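Local structure of Ice-binding protein (Colwellia, 3WP9) at residues 46-50 / 63-67; 93-99 / 112-118; 146-152 / 174-180; 197-201 / 214-218. The protein binds to the surface of ice crystals, inhibits their growth and prevents large ice grains from growing at the expense of small ones. All blocks are in the same frame, centred on the assembly; numbering follows the deposited sequence.

Interaction 1 of 4, residues 46-50 / 63-67; sequences LNCDE and PLPCS
C48 and C66 are joined covalently: the disulfide from C48 SG to C66 SG measures 2.1 Å, and its chi3 of -79° gives the bridge a left-handed twist. C48 directs its sulfur back beside its own backbone N (chi1 -74°), whereas SG of C66 sits between the backbone N and the carbonyl carbon (chi1 73°). The sulfurs thus meet across a CA-CA distance of 5.9 Å, usual for a disulfide.

Apolar contacts gather round the bridge. C48 SG lies 3.8 Å from CB of P63 and also touches the ring of P65. P63 CG also lies against L46 O, 3.2 Å away, a carbon-to-carbonyl contact. The prolines restrict the backbone near C66, and the cis bond before P65 bends it, probably helping to place the cysteine.

Polar links between the segments pass through water 1, which accepts from C48 N and donates to L64 O. Other bonds shape each loop separately. N47 OD1 accepts from D49 N in an Asx turn, at 3.0 Å, while E50 OE2 takes N47 N. In the other segment P63 O receives both the backbone N and the hydroxyl of S67.

The bridge ties the loop between strands 33-36 and 55-57 to that between 55-57 and 67-69; M55 of strand 55-57 packs against L46, P63 and C66, and L46 also reaches I22 and D24 of strand 22-25.

Interaction 2 of 4, residues 93-99 / 112-118; sequences PADHTEL and GVYKWSS
Between H96 and Y114 the contact is tight: the rings point the same way, planes 17° apart, but slid until they barely overlap, and H96 ND1 approaches Y114 CE2 to 3.2 Å. L99 adds its CD2 at the edge of the tyrosine ring, and its carbonyl oxygen takes the indole N-H of W116 at 2.8 Å, in the plane of both the ring and the carbonyl. The buried indole N-H is thus satisfied, and water 3, bound to L99 N and K115 O, sits over one face near the ring's rim. Parallel strand bonds run alongside, K115 N to H96 O and E98 N to K115 O, and V113 O receives both D95 N and H96 N.

The more solvent-exposed margin is held by well-aligned carboxylate bonds. D95 OD2 takes V113 N at 2.8 Å. E98, bent at chi2 (-51°), folds its carboxylate back so that OE1 accepts S117 N at 2.9 Å and OE2 accepts S117 OG at 2.7 Å. Water 2 joins E98 OE1 to S118 OG.

Strand 96-97 is the outermost strand, laid parallel on 112-116, whose other side bonds to strand 136-140; Y114 and W116 pack on M138, and L109 of strand 108-109 meets L99 and Y114.

Interaction 3 of 4, residues 146-152 / 174-180; sequences QANAKRV and GTYASFE
A149 N donates to T175 O at 2.8 Å, and the neighbouring N148 OD1 accepts T175 N at 2.9 Å from above its carbonyl plane, pinning the turn to the neighbouring loop. S178 N bonds to K150 O. The carbonyl of S178 is gripped twice: V152 N and Q146 NE2 arrive from opposite faces of its plane, the latter at 3.1 Å. G174 suits its place against N148: a CB would collide with N148 OD1.

Q146 reaches inward because its chain is extended as far as CD (chi1 -179°, chi2 177°). Its OE1 rests at the edge of the F179 ring, 3.5 Å from CD1, and is buried with no hydrogen-bonding partner. V152 spreads its two methyls, CG2 to F179 CD1 at 3.8 Å and CG1 to E180 CB at 3.6 Å.

What positions this shell lies in the turn and the adjoining coils. The type II turn A147 to K150 sets N148 in place, and water 5 links V152 O, S178 OG and E180 OE2, the last of which also accepts from N198 ND2. T195 OG1 bonds to G174 O and A177 N, while Y176 packs on T193, an ice-binding residue by similarity.

Neighbouring coils stacked one on the next, their loops joined by backbone bonds that lead into strand 178-180, are characteristic of the right-handed beta-helix of this ice-binding fold.

Interaction 4 of 4, residues 197-201 / 214-218; sequences VNGRL and INAPT
N198 and N215 both direct CG beside the backbone N (chi1 -70° and -60°), which lays their amides side by side, planes 22° apart. N215 ND2 then donates to N198 OD1 at 2.9 Å, the oxygen lying in the plane of the N215 amide: a side-chain amide hydrogen bond between neighbouring coils. R200, extended from CG to NE, carries its guanidinium across P217 at about a right angle, and CD of the proline lies over one face, 3.7 Å from CZ. That rigid ring gives the flat cation an apolar bed while NH1 bonds F14 O and NH2 reaches P217 O through water 6.

On the face opposite the asparagines, I214 CD1 meets V197 CG2 at 3.8 Å, and L201 CD1, beyond the corner, comes up to the same methyl at 4.1 Å. Parallel backbone bonds, N215 N to V197 O and G199 N to N215 O, fix the alignment. G199 marks the corner between strands 196-198 and 200-203; its strongly positive phi favours glycine.

N198 is also held from the coil before. Such pairing satisfies its buried amide and, by the direction of each bond, probably holds it from flipping.

Along the chain the four contacts follow in series, but the fold does not keep that order in space. Interactions 1 and 2 lie on opposite sides of the chain's centre, with their own centres 40 Å apart, and interaction 4 is the most central. Interactions 3 and 4 meet directly: strands 178-180 and 196-198 are neighbours in one sheet, joined by F179 O to N198 N. Interactions 2 and 4 share the long parallel sheet, through strands 112-116 and 200-203. Coil-to-coil bonding thus recurs along the beta-helix, while the disulfide secures loops near one end, which probably helps to keep the elongated frame of the ice-binding protein rigid.

Interaction 1 of 4, residues 46-50 / 63-67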
loop_
_atom_site.group_PDB
_atom_site.type_symbol
_atom_site.label_atom_id
_atom_site.label_comp_id
_atom_site.label_asym_id
_atom_site.label_seq_id
_atom_site.Cartn_x
_atom_site.Cartn_y
_atom_site.Cartn_z
ATOM N N LEU A 46 -15.445 6.922 3.551
ATOM C CA LEU A 46 -15.372 6.257 4.856
ATOM C C LEU A 46 -16.118 7.104 5.879
ATOM O O LEU A 46 -16.219 8.381 5.725
ATOM C CB LEU A 46 -13.881 6.241 5.331
ATOM C CG LEU A 46 -12.949 5.167 4.724
ATOM C CD1 LEU A 46 -11.464 5.493 4.849
ATOM C CD2 LEU A 46 -13.211 3.862 5.493
ATOM N N ASN A 47 -16.561 6.423 6.939
ATOM C CA ASN A 47 -17.305 7.042 8.036
ATOM C C ASN A 47 -16.246 7.483 9.055
ATOM O O ASN A 47 -15.226 6.867 9.177
ATOM C CB ASN A 47 -18.308 6.087 8.676
ATOM C CG ASN A 47 -19.245 6.802 9.658
ATOM O OD1 ASN A 47 -18.832 7.241 10.752
ATOM N ND2 ASN A 47 -20.500 6.964 9.257
ATOM N N CYS A 48 -16.478 8.623 9.723
ATOM C CA CYS A 48 -15.518 9.131 10.677
ATOM C C CYS A 48 -15.197 8.077 11.724
ATOM O O CYS A 48 -14.055 7.986 12.204
ATOM C CB CYS A 48 -16.058 10.433 11.272
ATOM S SG CYS A 48 -15.926 11.768 10.062
ATOM N N ASP A 49 -16.142 7.213 12.043
ATOM C CA ASP A 49 -15.871 6.162 13.059
ATOM C C ASP A 49 -14.977 5.009 12.564
ATOM O O ASP A 49 -14.538 4.140 13.322
ATOM C CB ASP A 49 -17.157 5.649 13.721
ATOM C CG ASP A 49 -18.207 5.110 12.705
ATOM O OD1 ASP A 49 -17.868 4.440 11.698
ATOM O OD2 ASP A 49 -19.422 5.359 12.919
ATOM N N GLU A 50 -14.675 4.998 11.286
ATOM C CA GLU A 50 -13.801 3.964 10.782
ATOM C C GLU A 50 -12.316 4.393 10.729
ATOM O O GLU A 50 -11.473 3.553 10.375
ATOM C CB GLU A 50 -14.246 3.500 9.361
ATOM C CG GLU A 50 -15.667 2.990 9.341
ATOM C CD GLU A 50 -16.118 2.720 7.929
ATOM O OE1 GLU A 50 -15.963 1.535 7.489
ATOM O OE2 GLU A 50 -16.539 3.702 7.248
ATOM N N PRO A 63 -16.562 13.691 4.804
ATOM C CA PRO A 63 -17.302 13.134 5.941
ATOM C C PRO A 63 -17.357 14.104 7.119
ATOM O O PRO A 63 -16.346 14.706 7.492
ATOM C CB PRO A 63 -16.505 11.871 6.299
ATOM C CG PRO A 63 -15.979 11.451 4.967
ATOM C CD PRO A 63 -15.605 12.710 4.222
ATOM N N LEU A 64 -18.523 14.187 7.725
ATOM C CA LEU A 64 -18.724 15.011 8.892
ATOM C C LEU A 64 -18.840 14.077 10.075
ATOM O O LEU A 64 -19.448 13.001 9.964
ATOM C CB LEU A 64 -20.012 15.817 8.702
ATOM C CG LEU A 64 -20.069 16.653 7.412
ATOM C CD1 LEU A 64 -21.444 17.231 7.063
ATOM C CD2 LEU A 64 -19.028 17.766 7.475
ATOM N N PRO A 65 -18.328 14.498 11.215
ATOM C CA PRO A 65 -17.800 15.851 11.443
ATOM C C PRO A 65 -16.287 16.013 11.268
ATOM O O PRO A 65 -15.790 17.143 11.272
ATOM C CB PRO A 65 -18.124 16.045 12.922
ATOM C CG PRO A 65 -17.852 14.680 13.493
ATOM C CD PRO A 65 -18.408 13.730 12.492
ATOM N N CYS A 66 -15.581 14.881 11.135
ATOM C CA CYS A 66 -14.137 14.790 11.333
ATOM C C CYS A 66 -13.266 15.274 10.168
ATOM O O CYS A 66 -12.079 15.549 10.366
ATOM C CB CYS A 66 -13.783 13.350 11.653
ATOM S SG CYS A 66 -13.928 12.300 10.158
ATOM N N SER A 67 -13.790 15.396 8.952
ATOM C CA SER A 67 -12.838 15.673 7.882
ATOM C C SER A 67 -12.286 17.099 7.980
ATOM O O SER A 67 -12.966 18.000 8.516
ATOM C CB SER A 67 -13.400 15.392 6.489
ATOM O OG SER A 67 -14.507 16.238 6.188
HETATM O O HOH W 1 -18.767 10.189 9.252
#

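Interaction 2 of 4, residues 93-99 / 112-118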
loop_
_atom_site.group_PDB
_atom_site.type_symbol
_atom_site.label_atom_id
_atom_site.label_comp_id
_atom_site.label_asym_id
_atom_site.label_seq_id
_atom_site.Cartn_x
_atom_site.Cartn_y
_atom_site.Cartn_z
ATOM N N PRO A 93 20.659 -2.097 -9.964
ATOM C CA PRO A 93 20.170 -3.102 -10.939
ATOM C C PRO A 93 19.044 -3.922 -10.261
ATOM O O PRO A 93 18.972 -3.898 -9.021
ATOM C CB PRO A 93 21.406 -4.008 -11.164
ATOM C CG PRO A 93 22.232 -3.821 -9.909
ATOM C CD PRO A 93 21.968 -2.443 -9.360
ATOM N N ALA A 94 18.240 -4.627 -11.057
ATOM C CA ALA A 94 17.380 -5.690 -10.484
ATOM C C ALA A 94 18.237 -6.868 -10.114
ATOM O O ALA A 94 19.050 -7.343 -10.913
ATOM C CB ALA A 94 16.312 -6.154 -11.455
ATOM N N ASP A 95 18.014 -7.389 -8.909
ATOM C CA ASP A 95 18.660 -8.603 -8.406
ATOM C C ASP A 95 18.048 -9.879 -8.965
ATOM O O ASP A 95 18.761 -10.851 -9.176
ATOM C CB ASP A 95 18.560 -8.658 -6.926
ATOM C CG ASP A 95 19.381 -7.614 -6.245
ATOM O OD1 ASP A 95 20.606 -7.820 -6.132
ATOM O OD2 ASP A 95 18.827 -6.601 -5.787
ATOM N N HIS A 96 16.727 -9.889 -9.206
ATOM C CA HIS A 96 16.020 -10.998 -9.831
ATOM C C HIS A 96 15.015 -10.465 -10.812
ATOM O O HIS A 96 14.346 -9.444 -10.558
ATOM C CB HIS A 96 15.321 -11.878 -8.776
ATOM C CG HIS A 96 16.230 -12.308 -7.655
ATOM N ND1 HIS A 96 16.436 -11.541 -6.518
ATOM C CD2 HIS A 96 16.998 -13.412 -7.505
ATOM C CE1 HIS A 96 17.309 -12.143 -5.731
ATOM N NE2 HIS A 96 17.638 -13.297 -6.291
ATOM N N THR A 97 14.881 -11.161 -11.910
ATOM C CA THR A 97 13.945 -10.778 -12.923
ATOM C C THR A 97 13.082 -11.962 -13.260
ATOM O O THR A 97 13.602 -13.083 -13.495
ATOM C CB THR A 97 14.685 -10.219 -14.172
ATOM O OG1 THR A 97 15.447 -11.291 -14.741
ATOM C CG2 THR A 97 15.625 -9.131 -13.757
ATOM N N GLU A 98 11.760 -11.760 -13.275
ATOM C CA GLU A 98 10.807 -12.795 -13.720
ATOM C C GLU A 98 10.813 -14.029 -12.762
ATOM O O GLU A 98 10.605 -15.136 -13.189
ATOM C CB GLU A 98 11.049 -13.281 -15.176
ATOM C CG GLU A 98 11.290 -12.225 -16.266
ATOM C CD GLU A 98 10.285 -11.075 -16.380
ATOM O OE1 GLU A 98 9.273 -10.942 -15.671
ATOM O OE2 GLU A 98 10.526 -10.189 -17.204
ATOM N N LEU A 99 11.087 -13.771 -11.514
ATOM C CA LEU A 99 11.136 -14.819 -10.506
ATOM C C LEU A 99 9.798 -15.544 -10.450
ATOM O O LEU A 99 8.719 -14.914 -10.314
ATOM C CB LEU A 99 11.462 -14.215 -9.171
ATOM C CG LEU A 99 11.686 -15.127 -7.978
ATOM C CD1 LEU A 99 12.837 -16.061 -8.292
ATOM C CD2 LEU A 99 12.101 -14.231 -6.840
ATOM N N GLY A 112 16.378 -7.044 -1.734
ATOM C CA GLY A 112 16.809 -6.902 -3.120
ATOM C C GLY A 112 15.790 -6.161 -3.938
ATOM O O GLY A 112 14.685 -5.838 -3.438
ATOM N N VAL A 113 16.165 -5.905 -5.184
ATOM C CA VAL A 113 15.255 -5.358 -6.198
ATOM C C VAL A 113 14.769 -6.477 -7.082
ATOM O O VAL A 113 15.533 -7.249 -7.656
ATOM C CB VAL A 113 15.935 -4.158 -7.015
ATOM C CG1 VAL A 113 15.015 -3.677 -8.151
ATOM C CG2 VAL A 113 16.307 -3.001 -6.059
ATOM N N TYR A 114 13.439 -6.650 -7.165
ATOM C CA TYR A 114 12.833 -7.689 -7.957
ATOM C C TYR A 114 12.021 -7.025 -9.025
ATOM O O TYR A 114 11.274 -6.083 -8.743
ATOM C CB TYR A 114 11.902 -8.554 -7.066
ATOM C CG TYR A 114 12.653 -9.357 -6.013
ATOM C CD1 TYR A 114 13.097 -8.747 -4.859
ATOM C CD2 TYR A 114 12.857 -10.734 -6.167
ATOM C CE1 TYR A 114 13.792 -9.476 -3.855
ATOM C CE2 TYR A 114 13.549 -11.479 -5.167
ATOM C CZ TYR A 114 14.014 -10.822 -4.047
ATOM O OH TYR A 114 14.701 -11.523 -3.026
ATOM N N LYS A 115 12.097 -7.569 -10.206
ATOM C CA LYS A 115 11.384 -6.987 -11.328
ATOM C C LYS A 115 10.634 -8.042 -12.112
ATOM O O LYS A 115 11.162 -9.129 -12.426
ATOM C CB LYS A 115 12.396 -6.247 -12.235
ATOM C CG LYS A 115 11.732 -5.718 -13.510
ATOM C CD LYS A 115 12.703 -5.001 -14.438
ATOM C CE LYS A 115 13.171 -3.711 -13.784
ATOM N NZ LYS A 115 12.038 -2.736 -13.692
ATOM N N TRP A 116 9.393 -7.704 -12.497
ATOM C CA TRP A 116 8.604 -8.567 -13.320
ATOM C C TRP A 116 8.030 -7.718 -14.427
ATOM O O TRP A 116 7.495 -6.630 -14.156
ATOM C CB TRP A 116 7.408 -9.159 -12.553
ATOM C CG TRP A 116 7.832 -10.182 -11.506
ATOM C CD1 TRP A 116 7.946 -11.552 -11.687
ATOM C CD2 TRP A 116 8.169 -9.912 -10.169
ATOM N NE1 TRP A 116 8.353 -12.146 -10.487
ATOM C CE2 TRP A 116 8.475 -11.165 -9.544
ATOM C CE3 TRP A 116 8.225 -8.738 -9.400
ATOM C CZ2 TRP A 116 8.841 -11.245 -8.214
ATOM C CZ3 TRP A 116 8.621 -8.824 -8.061
ATOM C CH2 TRP A 116 8.916 -10.086 -7.486
ATOM N N SER A 117 8.055 -8.279 -15.600
ATOM C CA SER A 117 7.498 -7.599 -16.770
ATOM C C SER A 117 6.034 -8.085 -17.008
ATOM O O SER A 117 5.396 -7.785 -18.003
ATOM C CB SER A 117 8.400 -7.851 -17.985
ATOM O OG SER A 117 8.328 -9.205 -18.420
ATOM N N SER A 118 5.488 -8.752 -16.005
ATOM C CA SER A 118 4.240 -9.469 -16.083
ATOM C C SER A 118 3.412 -9.043 -14.858
ATOM O O SER A 118 3.849 -8.257 -14.015
ATOM C CB SER A 118 4.526 -11.022 -15.944
ATOM O OG SER A 118 5.244 -11.365 -14.703
HETATM O O HOH W 2 7.426 -12.941 -15.067
HETATM O O HOH W 3 11.630 -11.115 -10.339
#

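Interaction 3 of 4, residues 146-152 / 174-180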
loop_
_atom_site.group_PDB
_atom_site.type_symbol
_atom_site.label_atom_id
_atom_site.label_comp_id
_atom_site.label_asym_id
_atom_site.label_seq_id
_atom_site.Cartn_x
_atom_site.Cartn_y
_atom_site.Cartn_z
ATOM N N GLN A 146 -3.369 -10.896 -4.844
ATOM C CA GLN A 146 -3.140 -11.835 -3.710
ATOM C C GLN A 146 -4.430 -12.697 -3.593
ATOM O O GLN A 146 -5.559 -12.173 -3.510
ATOM C CB GLN A 146 -2.896 -11.050 -2.456
ATOM C CG GLN A 146 -2.630 -12.009 -1.265
ATOM C CD GLN A 146 -2.313 -11.267 -0.030
ATOM O OE1 GLN A 146 -2.849 -10.184 0.252
ATOM N NE2 GLN A 146 -1.386 -11.865 0.795
ATOM N N ALA A 147 -4.240 -14.001 -3.545
ATOM C CA ALA A 147 -5.365 -14.952 -3.450
ATOM C C ALA A 147 -6.004 -14.941 -2.055
ATOM O O ALA A 147 -5.397 -14.503 -1.044
ATOM C CB ALA A 147 -4.961 -16.353 -3.828
ATOM N N ASN A 148 -7.284 -15.356 -2.058
ATOM C CA ASN A 148 -8.033 -15.430 -0.800
ATOM C C ASN A 148 -7.278 -16.295 0.202
ATOM O O ASN A 148 -6.684 -17.337 -0.152
ATOM C CB ASN A 148 -9.415 -16.096 -1.076
ATOM C CG ASN A 148 -10.279 -15.350 -2.030
ATOM O OD1 ASN A 148 -10.168 -14.152 -2.252
ATOM N ND2 ASN A 148 -11.214 -16.065 -2.567
ATOM N N ALA A 149 -7.296 -15.817 1.414
ATOM C CA ALA A 149 -6.755 -16.572 2.571
ATOM C C ALA A 149 -5.256 -16.699 2.551
ATOM O O ALA A 149 -4.684 -17.494 3.305
ATOM C CB ALA A 149 -7.400 -17.959 2.672
ATOM N N LYS A 150 -4.578 -15.933 1.669
ATOM C CA LYS A 150 -3.095 -16.037 1.634
ATOM C C LYS A 150 -2.433 -14.877 2.348
ATOM O O LYS A 150 -3.102 -13.849 2.637
ATOM C CB LYS A 150 -2.546 -16.181 0.182
ATOM C CG LYS A 150 -3.195 -17.346 -0.531
ATOM C CD LYS A 150 -3.087 -18.651 0.332
ATOM C CE LYS A 150 -3.607 -19.914 -0.374
ATOM N NZ LYS A 150 -3.492 -21.120 0.566
ATOM N N ARG A 151 -1.113 -15.008 2.587
ATOM C CA ARG A 151 -0.430 -14.076 3.419
ATOM C C ARG A 151 0.958 -13.636 2.940
ATOM O O ARG A 151 1.647 -14.493 2.381
ATOM C CB ARG A 151 -0.225 -14.716 4.848
ATOM C CG ARG A 151 -1.537 -14.961 5.522
ATOM C CD ARG A 151 -1.363 -15.365 7.007
ATOM N NE ARG A 151 -2.633 -15.737 7.565
ATOM C CZ ARG A 151 -2.757 -16.285 8.781
ATOM N NH1 ARG A 151 -1.642 -16.543 9.483
ATOM N NH2 ARG A 151 -3.964 -16.572 9.271
ATOM N N VAL A 152 1.278 -12.379 3.157
ATOM C CA VAL A 152 2.686 -11.961 3.077
ATOM C C VAL A 152 3.204 -12.105 4.510
ATOM O O VAL A 152 2.649 -11.506 5.415
ATOM C CB VAL A 152 2.775 -10.502 2.581
ATOM C CG1 VAL A 152 4.199 -9.960 2.772
ATOM C CG2 VAL A 152 2.299 -10.426 1.119
ATOM N N GLY A 174 -7.402 -10.490 -2.144
ATOM C CA GLY A 174 -8.541 -11.376 -1.926
ATOM C C GLY A 174 -9.117 -11.205 -0.514
ATOM O O GLY A 174 -8.896 -10.194 0.155
ATOM N N THR A 175 -9.952 -12.183 -0.153
ATOM C CA THR A 175 -10.636 -12.108 1.134
ATOM C C THR A 175 -9.824 -12.807 2.230
ATOM O O THR A 175 -9.157 -13.787 1.997
ATOM C CB THR A 175 -11.983 -12.772 1.078
ATOM O OG1 THR A 175 -11.921 -14.131 0.612
ATOM C CG2 THR A 175 -12.990 -11.945 0.117
ATOM N N TYR A 176 -10.005 -12.289 3.421
ATOM C CA TYR A 176 -9.429 -12.915 4.633
ATOM C C TYR A 176 -7.918 -13.199 4.476
ATOM O O TYR A 176 -7.384 -14.219 4.928
ATOM C CB TYR A 176 -10.263 -14.123 5.038
ATOM C CG TYR A 176 -11.694 -13.742 5.288
ATOM C CD1 TYR A 176 -12.028 -13.002 6.410
ATOM C CD2 TYR A 176 -12.697 -14.120 4.389
ATOM C CE1 TYR A 176 -13.363 -12.609 6.658
ATOM C CE2 TYR A 176 -14.010 -13.772 4.633
ATOM C CZ TYR A 176 -14.326 -13.014 5.726
ATOM O OH TYR A 176 -15.639 -12.705 5.936
ATOM N N ALA A 177 -7.224 -12.265 3.798
ATOM C CA ALA A 177 -5.810 -12.379 3.551
ATOM C C ALA A 177 -5.104 -11.441 4.478
ATOM O O ALA A 177 -5.727 -10.705 5.273
ATOM C CB ALA A 177 -5.533 -11.989 2.049
ATOM N N SER A 178 -3.780 -11.443 4.416
ATOM C CA SER A 178 -2.960 -10.511 5.196
ATOM C C SER A 178 -1.774 -10.054 4.332
ATOM O O SER A 178 -1.098 -10.913 3.679
ATOM C CB SER A 178 -2.420 -11.264 6.425
ATOM O OG SER A 178 -1.803 -10.303 7.252
ATOM N N PHE A 179 -1.678 -8.735 4.245
ATOM C CA PHE A 179 -0.723 -8.141 3.332
ATOM C C PHE A 179 0.166 -7.157 4.090
ATOM O O PHE A 179 -0.287 -6.443 5.017
ATOM C CB PHE A 179 -1.482 -7.479 2.135
ATOM C CG PHE A 179 -0.553 -7.000 1.028
ATOM C CD1 PHE A 179 -0.223 -7.827 -0.037
ATOM C CD2 PHE A 179 -0.046 -5.690 1.098
ATOM C CE1 PHE A 179 0.620 -7.339 -1.080
ATOM C CE2 PHE A 179 0.783 -5.219 0.092
ATOM C CZ PHE A 179 1.149 -6.056 -0.957
ATOM N N GLU A 180 1.415 -7.081 3.621
ATOM C CA GLU A 180 2.405 -6.203 4.268
ATOM C C GLU A 180 3.126 -5.369 3.215
ATOM O O GLU A 180 3.565 -5.918 2.192
ATOM C CB GLU A 180 3.521 -7.107 4.912
ATOM C CG GLU A 180 2.996 -8.158 5.935
ATOM C CD GLU A 180 2.684 -7.545 7.271
ATOM O OE1 GLU A 180 3.236 -6.467 7.643
ATOM O OE2 GLU A 180 1.858 -8.139 7.983
HETATM O O HOH W 4 -4.878 -14.398 6.561
HETATM O O HOH W 5 0.792 -10.518 7.086
#

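Interaction 4 of 4, residues 197-201 / 214-218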
loop_
_atom_site.group_PDB
_atom_site.type_symbol
_atom_site.label_atom_id
_atom_site.label_comp_id
_atom_site.label_asym_id
_atom_site.label_seq_id
_atom_site.Cartn_x
_atom_site.Cartn_y
_atom_site.Cartn_z
ATOM N N VAL A 197 -4.244 -5.261 6.186
ATOM C CA VAL A 197 -3.062 -4.761 5.555
ATOM C C VAL A 197 -2.227 -4.015 6.653
ATOM O O VAL A 197 -2.752 -3.160 7.330
ATOM C CB VAL A 197 -3.408 -3.738 4.451
ATOM C CG1 VAL A 197 -2.106 -3.068 3.963
ATOM C CG2 VAL A 197 -4.199 -4.466 3.350
ATOM N N ASN A 198 -0.944 -4.356 6.767
ATOM C CA ASN A 198 -0.026 -3.532 7.557
ATOM C C ASN A 198 0.891 -2.846 6.577
ATOM O O ASN A 198 1.723 -3.507 5.920
ATOM C CB ASN A 198 0.811 -4.462 8.453
ATOM C CG ASN A 198 -0.033 -5.079 9.551
ATOM O OD1 ASN A 198 -0.661 -4.374 10.322
ATOM N ND2 ASN A 198 -0.101 -6.434 9.575
ATOM N N GLY A 199 0.658 -1.562 6.389
ATOM C CA GLY A 199 1.204 -0.921 5.236
ATOM C C GLY A 199 0.565 0.381 4.927
ATOM O O GLY A 199 -0.120 0.977 5.757
ATOM N N ARG A 200 0.869 0.857 3.724
ATOM C CA ARG A 200 0.252 2.076 3.249
ATOM C C ARG A 200 -0.283 1.800 1.812
ATOM O O ARG A 200 0.347 1.182 1.008
ATOM C CB ARG A 200 1.302 3.235 3.213
ATOM C CG ARG A 200 1.863 3.526 4.610
ATOM C CD ARG A 200 2.834 4.732 4.536
ATOM N NE ARG A 200 3.531 4.852 5.858
ATOM C CZ ARG A 200 2.975 5.361 6.964
ATOM N NH1 ARG A 200 1.733 5.894 6.996
ATOM N NH2 ARG A 200 3.702 5.381 8.088
ATOM N N LEU A 201 -1.503 2.295 1.595
ATOM C CA LEU A 201 -2.165 2.128 0.296
ATOM C C LEU A 201 -2.200 3.457 -0.395
ATOM O O LEU A 201 -2.968 4.351 0.017
ATOM C CB LEU A 201 -3.603 1.616 0.540
ATOM C CG LEU A 201 -3.680 0.260 1.303
ATOM C CD1 LEU A 201 -5.167 -0.130 1.433
ATOM C CD2 LEU A 201 -2.878 -0.876 0.646
ATOM N N ILE A 214 -6.858 -1.852 8.191
ATOM C CA ILE A 214 -5.750 -1.286 7.519
ATOM C C ILE A 214 -4.914 -0.513 8.570
ATOM O O ILE A 214 -5.433 0.491 9.123
ATOM C CB ILE A 214 -6.190 -0.316 6.388
ATOM C CG1 ILE A 214 -7.280 -0.967 5.443
ATOM C CG2 ILE A 214 -4.976 0.185 5.615
ATOM C CD1 ILE A 214 -6.890 -2.130 4.568
ATOM N N ASN A 215 -3.665 -0.978 8.773
ATOM C CA ASN A 215 -2.807 -0.356 9.828
ATOM C C ASN A 215 -1.574 0.311 9.249
ATOM O O ASN A 215 -0.865 -0.322 8.436
ATOM C CB ASN A 215 -2.285 -1.449 10.744
ATOM C CG ASN A 215 -3.369 -2.238 11.457
ATOM O OD1 ASN A 215 -4.309 -1.666 11.973
ATOM N ND2 ASN A 215 -3.213 -3.546 11.510
ATOM N N ALA A 216 -1.273 1.551 9.688
ATOM C CA ALA A 216 0.034 2.088 9.329
ATOM C C ALA A 216 1.133 1.106 9.814
ATOM O O ALA A 216 0.962 0.416 10.835
ATOM C CB ALA A 216 0.247 3.462 9.915
ATOM N N PRO A 217 2.239 0.965 9.051
ATOM C CA PRO A 217 3.304 0.004 9.386
ATOM C C PRO A 217 4.181 0.584 10.504
ATOM O O PRO A 217 4.349 1.782 10.622
ATOM C CB PRO A 217 4.093 -0.130 8.079
ATOM C CG PRO A 217 3.859 1.208 7.403
ATOM C CD PRO A 217 2.550 1.763 7.841
ATOM N N THR A 218 4.687 -0.266 11.354
ATOM C CA THR A 218 5.343 0.366 12.507
ATOM C C THR A 218 6.788 0.695 12.179
ATOM O O THR A 218 7.399 0.131 11.226
ATOM C CB THR A 218 5.273 -0.464 13.771
ATOM O OG1 THR A 218 5.788 -1.756 13.461
ATOM C CG2 THR A 218 3.816 -0.496 14.310
HETATM O O HOH W 6 6.110 3.371 8.974
#